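PDB 3MCU: dipicolinate synthase, B chain from Bacillus cereus, which probably acts with its partner subunit DpaA to oxidise dihydrodipicolinate to dipicolinate with NADP(+), a step of sporulation. Local coordinates for residues 23-27 against 60-64; 2-6 against 29-34. All coordinates share one frame; numbering follows the deposited sequence.

Contact 1 of 2, residues 23-27 against 60-64; sequences MPHLE and KIEEI
The selenomethionine side chain of Met23 lies across the aliphatic chain of Lys60, its methyl CE 3.5 Å from Lys60 CD. This is helix-to-helix packing on one face of the Rossmann-like, largely parallel sheet of a flavoprotein-family domain: helices 23-31 and 57-65 run nearly parallel, in the same direction, their short segments 16° apart in direction with axes 10.5 Å apart. At that separation the helices meet through side chains, and no hydrogen bond links the two segments, so the contact is one of apolar surfaces and alkyl chains.

Met23, with chi1 at an unusual -95° and a bend at chi2 (-68°), turns its end toward the second helix although its first bond does not aim there. SE and CE then meet Lys60 along its outer methylenes, and CE also approaches Ile61 CG1 at 4.0 Å. Lys60 is extended, with CG anti to the backbone N, and its alkyl chain provides the surface that Met23 crosses. Deeper in, Leu26 and Ile61 meet at about a right angle: Leu26 CD1 reaches Ile61 CG2 at 3.7 Å and is equally near CG1. Both residues are buried, with the sheet on their inner side, where Leu26 touches Phe10 and Val36 while Ile61 touches Phe12 and Pro38.

Ile64 points toward helix 23-31, one turn beyond Lys60, and its CG2 lies 4.4 Å from Leu26 CB. At the outer edge stands Glu27, an exposed residue whose charge is near that of Lys60 without pairing: Glu27 OE2 and Lys60 NZ are 5.8 Å apart, a distance at which any attraction is probably modest. Glu27 also crosses Ile64 at about a right angle, in a van der Waals contact that sets OE2 3.9 Å from Ile64 CD1.

Contact 2 of 2, residues 2-6 against 29-34; sequences SLKGK and LIAEGA
Leu3 packs its CD2 methyl between the end of helix 23-31 and the residue that follows it, 3.8 Å from Leu29 CD2 and 3.6 Å from Glu32 CG. Its chi1 of -79° sets CG anti to the carbonyl carbon, and the placement of CD2 rests also on an unusual, nearly eclipsed chi2. The inner part of the contact is close: Leu3, Leu29 and Ala34 are all buried, and the CB of Ala34 sits 3.4 Å from Leu3 O. Helix 174-181 adds to this apolar cluster, since Leu3 also touches Val178 and Leu179.

Beside it the two backbones join. The amide of Gly5 donates to Gly33 O over 3.0 Å, nearly straight at the hydrogen (165°), but the donor stands well above the carbonyl plane, 65° out of it. Lys4 CA comes within 4.2 Å of Gly33 CA, an approach made possible by the absence of a side chain at Gly33. Both glycines have positive phi.

The solvent side differs in exposure and in what is touched. Lys4 and Glu32 are both exposed there, and Lys4 meets the other segment only close to its backbone, with CB 3.6 Å from Glu32 O; the rest of its side chain makes no close contact with residues 29-34.

Two turns shape these surfaces. Residues 3-6 form a type II beta turn, with Lys6 N bonded to Leu3 O, and Gly33 ends the helix with bonds from Gly33 N to Ile30 O and from Ala34 N to Leu29 O. The arrangement is thus a beta turn docked on a Schellman motif, placed where the first beta-alpha-beta crossover of a Rossmann-like sheet passes from helix 23-31 into strand 35-40.

In the fold
Both contacts use helix 23-31, at different points along it: contact 1 engages its first turns, contact 2 its C-terminal end. Their centres lie 13 Å apart on the same side of the chain's centre, and they touch where Ile30 CG2 packs near Ile64 O. Each is partly buried, with an apolar inner side and an exposed outer edge with a lysine and a glutamate. The chemistry differs with the elements joined. Helix meets helix through side chains alone in contact 1, whereas contact 2 brings two turns close enough for a backbone hydrogen bond. Phe10 and Val36 connect them, touching Leu26 in one and Leu29 in the other.

Contact 1 of 2, residues 23-27 against 60-64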
# COMPACT_ATOMS: atom_id res chain seq x y z
N MSE D 23 9.56 -22.99 24.67
CA MSE D 23 9.53 -24.34 25.25
C MSE D 23 8.61 -24.45 26.47
O MSE D 23 7.78 -25.34 26.55
CB MSE D 23 10.95 -24.77 25.63
CG MSE D 23 11.63 -25.59 24.57
SE MSE D 23 10.76 -27.33 24.42
CE MSE D 23 12.18 -28.22 23.40
N PRO D 24 8.79 -23.54 27.44
CA PRO D 24 7.92 -23.52 28.62
C PRO D 24 6.48 -23.11 28.30
O PRO D 24 5.59 -23.40 29.10
CB PRO D 24 8.57 -22.48 29.52
CG PRO D 24 9.98 -22.41 29.07
CD PRO D 24 9.92 -22.62 27.60
N HIS D 25 6.26 -22.43 27.18
CA HIS D 25 4.90 -22.01 26.82
C HIS D 25 4.03 -23.17 26.38
O HIS D 25 2.87 -23.27 26.77
CB HIS D 25 4.90 -20.88 25.77
CG HIS D 25 5.39 -19.57 26.31
ND1 HIS D 25 4.69 -18.85 27.26
CD2 HIS D 25 6.51 -18.85 26.05
CE1 HIS D 25 5.35 -17.75 27.56
NE2 HIS D 25 6.46 -17.73 26.84
N LEU D 26 4.59 -24.06 25.56
CA LEU D 26 3.89 -25.29 25.21
C LEU D 26 3.44 -25.98 26.49
O LEU D 26 2.28 -26.37 26.63
CB LEU D 26 4.80 -26.22 24.40
CG LEU D 26 5.31 -25.66 23.07
CD1 LEU D 26 6.21 -26.67 22.38
CD2 LEU D 26 4.16 -25.26 22.16
N GLU D 27 4.38 -26.11 27.42
CA GLU D 27 4.12 -26.74 28.71
C GLU D 27 3.01 -26.02 29.47
O GLU D 27 2.14 -26.65 30.06
CB GLU D 27 5.41 -26.78 29.54
CG GLU D 27 5.53 -28.00 30.45
CD GLU D 27 6.78 -28.83 30.16
OE1 GLU D 27 6.81 -30.01 30.59
OE2 GLU D 27 7.72 -28.30 29.53
N LYS D 60 11.10 -33.75 21.47
CA LYS D 60 10.74 -33.36 22.82
C LYS D 60 9.42 -32.59 22.81
O LYS D 60 8.52 -32.87 23.60
CB LYS D 60 11.83 -32.50 23.47
CG LYS D 60 11.45 -32.01 24.85
CD LYS D 60 12.47 -31.02 25.40
CE LYS D 60 11.97 -30.37 26.68
NZ LYS D 60 12.95 -29.41 27.26
N ILE D 61 9.32 -31.62 21.90
CA ILE D 61 8.08 -30.89 21.67
C ILE D 61 6.95 -31.86 21.33
O ILE D 61 5.82 -31.69 21.79
CB ILE D 61 8.21 -29.90 20.51
CG1 ILE D 61 9.01 -28.67 20.93
CG2 ILE D 61 6.84 -29.47 20.01
CD1 ILE D 61 9.06 -27.61 19.85
N GLU D 62 7.28 -32.87 20.55
CA GLU D 62 6.28 -33.83 20.09
C GLU D 62 5.84 -34.77 21.22
O GLU D 62 4.71 -35.26 21.22
CB GLU D 62 6.79 -34.61 18.88
CG GLU D 62 7.09 -33.73 17.66
CD GLU D 62 7.26 -34.51 16.37
OE1 GLU D 62 7.34 -33.89 15.29
OE2 GLU D 62 7.29 -35.76 16.43
N GLU D 63 6.72 -35.00 22.18
CA GLU D 63 6.35 -35.80 23.34
C GLU D 63 5.50 -34.97 24.30
O GLU D 63 4.49 -35.45 24.83
CB GLU D 63 7.59 -36.33 24.06
CG GLU D 63 7.28 -37.27 25.21
CD GLU D 63 7.94 -36.85 26.51
OE1 GLU D 63 7.53 -37.35 27.58
OE2 GLU D 63 8.86 -36.01 26.45
N ILE D 64 5.91 -33.72 24.51
CA ILE D 64 5.16 -32.78 25.34
C ILE D 64 3.71 -32.65 24.88
O ILE D 64 2.78 -32.69 25.70
CB ILE D 64 5.82 -31.37 25.32
CG1 ILE D 64 7.20 -31.41 25.98
CG2 ILE D 64 4.92 -30.35 26.01
CD1 ILE D 64 7.90 -30.06 26.05

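Contact 2 of 2, residues 2-6 against 29-34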
# COMPACT_ATOMS: atom_id res chain seq x y z
N SER D 2 -8.94 -21.06 30.78
CA SER D 2 -10.03 -21.35 29.84
C SER D 2 -9.48 -21.70 28.45
O SER D 2 -10.22 -21.80 27.46
CB SER D 2 -11.00 -20.19 29.75
OG SER D 2 -11.87 -20.37 28.65
N LEU D 3 -8.17 -21.89 28.40
CA LEU D 3 -7.53 -22.57 27.31
C LEU D 3 -7.96 -24.03 27.37
O LEU D 3 -7.68 -24.81 26.47
CB LEU D 3 -6.01 -22.49 27.48
CG LEU D 3 -5.27 -21.20 27.11
CD1 LEU D 3 -6.22 -20.09 26.72
CD2 LEU D 3 -4.38 -20.78 28.26
N LYS D 4 -8.61 -24.38 28.47
CA LYS D 4 -9.02 -25.76 28.70
C LYS D 4 -9.90 -26.30 27.56
O LYS D 4 -10.97 -25.76 27.29
CB LYS D 4 -9.73 -25.91 30.04
CG LYS D 4 -10.58 -27.16 30.12
CD LYS D 4 -10.74 -27.66 31.54
CE LYS D 4 -9.99 -28.97 31.71
NZ LYS D 4 -10.27 -29.90 30.58
N GLY D 5 -9.43 -27.35 26.91
CA GLY D 5 -10.17 -27.96 25.82
C GLY D 5 -9.97 -27.34 24.44
O GLY D 5 -10.41 -27.91 23.45
N LYS D 6 -9.32 -26.18 24.36
CA LYS D 6 -9.13 -25.50 23.07
C LYS D 6 -8.09 -26.22 22.24
O LYS D 6 -7.13 -26.76 22.78
CB LYS D 6 -8.68 -24.05 23.28
CG LYS D 6 -9.66 -23.18 24.00
CD LYS D 6 -10.97 -23.08 23.25
CE LYS D 6 -12.03 -22.38 24.11
NZ LYS D 6 -13.32 -22.24 23.36
N LEU D 29 0.52 -24.16 28.14
CA LEU D 29 -0.73 -24.43 27.42
C LEU D 29 -1.31 -25.81 27.74
O LEU D 29 -2.50 -25.93 28.01
CB LEU D 29 -0.58 -24.24 25.91
CG LEU D 29 -0.39 -22.76 25.52
CD1 LEU D 29 -0.01 -22.57 24.05
CD2 LEU D 29 -1.66 -21.99 25.86
N ILE D 30 -0.47 -26.84 27.73
CA ILE D 30 -0.93 -28.18 28.03
C ILE D 30 -1.34 -28.33 29.49
O ILE D 30 -2.40 -28.88 29.78
CB ILE D 30 0.08 -29.28 27.60
CG1 ILE D 30 1.46 -29.02 28.20
CG2 ILE D 30 0.16 -29.38 26.07
CD1 ILE D 30 1.68 -29.64 29.58
N ALA D 31 -0.53 -27.82 30.40
CA ALA D 31 -0.88 -27.84 31.82
C ALA D 31 -2.22 -27.17 32.01
O ALA D 31 -2.96 -27.49 32.94
CB ALA D 31 0.21 -27.13 32.66
N GLU D 32 -2.54 -26.24 31.11
CA GLU D 32 -3.81 -25.51 31.15
C GLU D 32 -4.99 -26.28 30.53
O GLU D 32 -6.12 -25.79 30.53
CB GLU D 32 -3.64 -24.18 30.43
CG GLU D 32 -4.40 -23.03 31.05
CD GLU D 32 -3.72 -22.51 32.28
OE1 GLU D 32 -3.99 -23.04 33.38
OE2 GLU D 32 -2.90 -21.57 32.15
N GLY D 33 -4.73 -27.46 29.98
CA GLY D 33 -5.78 -28.28 29.38
C GLY D 33 -5.95 -28.16 27.87
O GLY D 33 -6.82 -28.80 27.27
N ALA D 34 -5.13 -27.34 27.23
CA ALA D 34 -5.27 -27.16 25.79
C ALA D 34 -4.70 -28.34 25.03
O ALA D 34 -3.80 -29.03 25.50
CB ALA D 34 -4.62 -25.87 25.36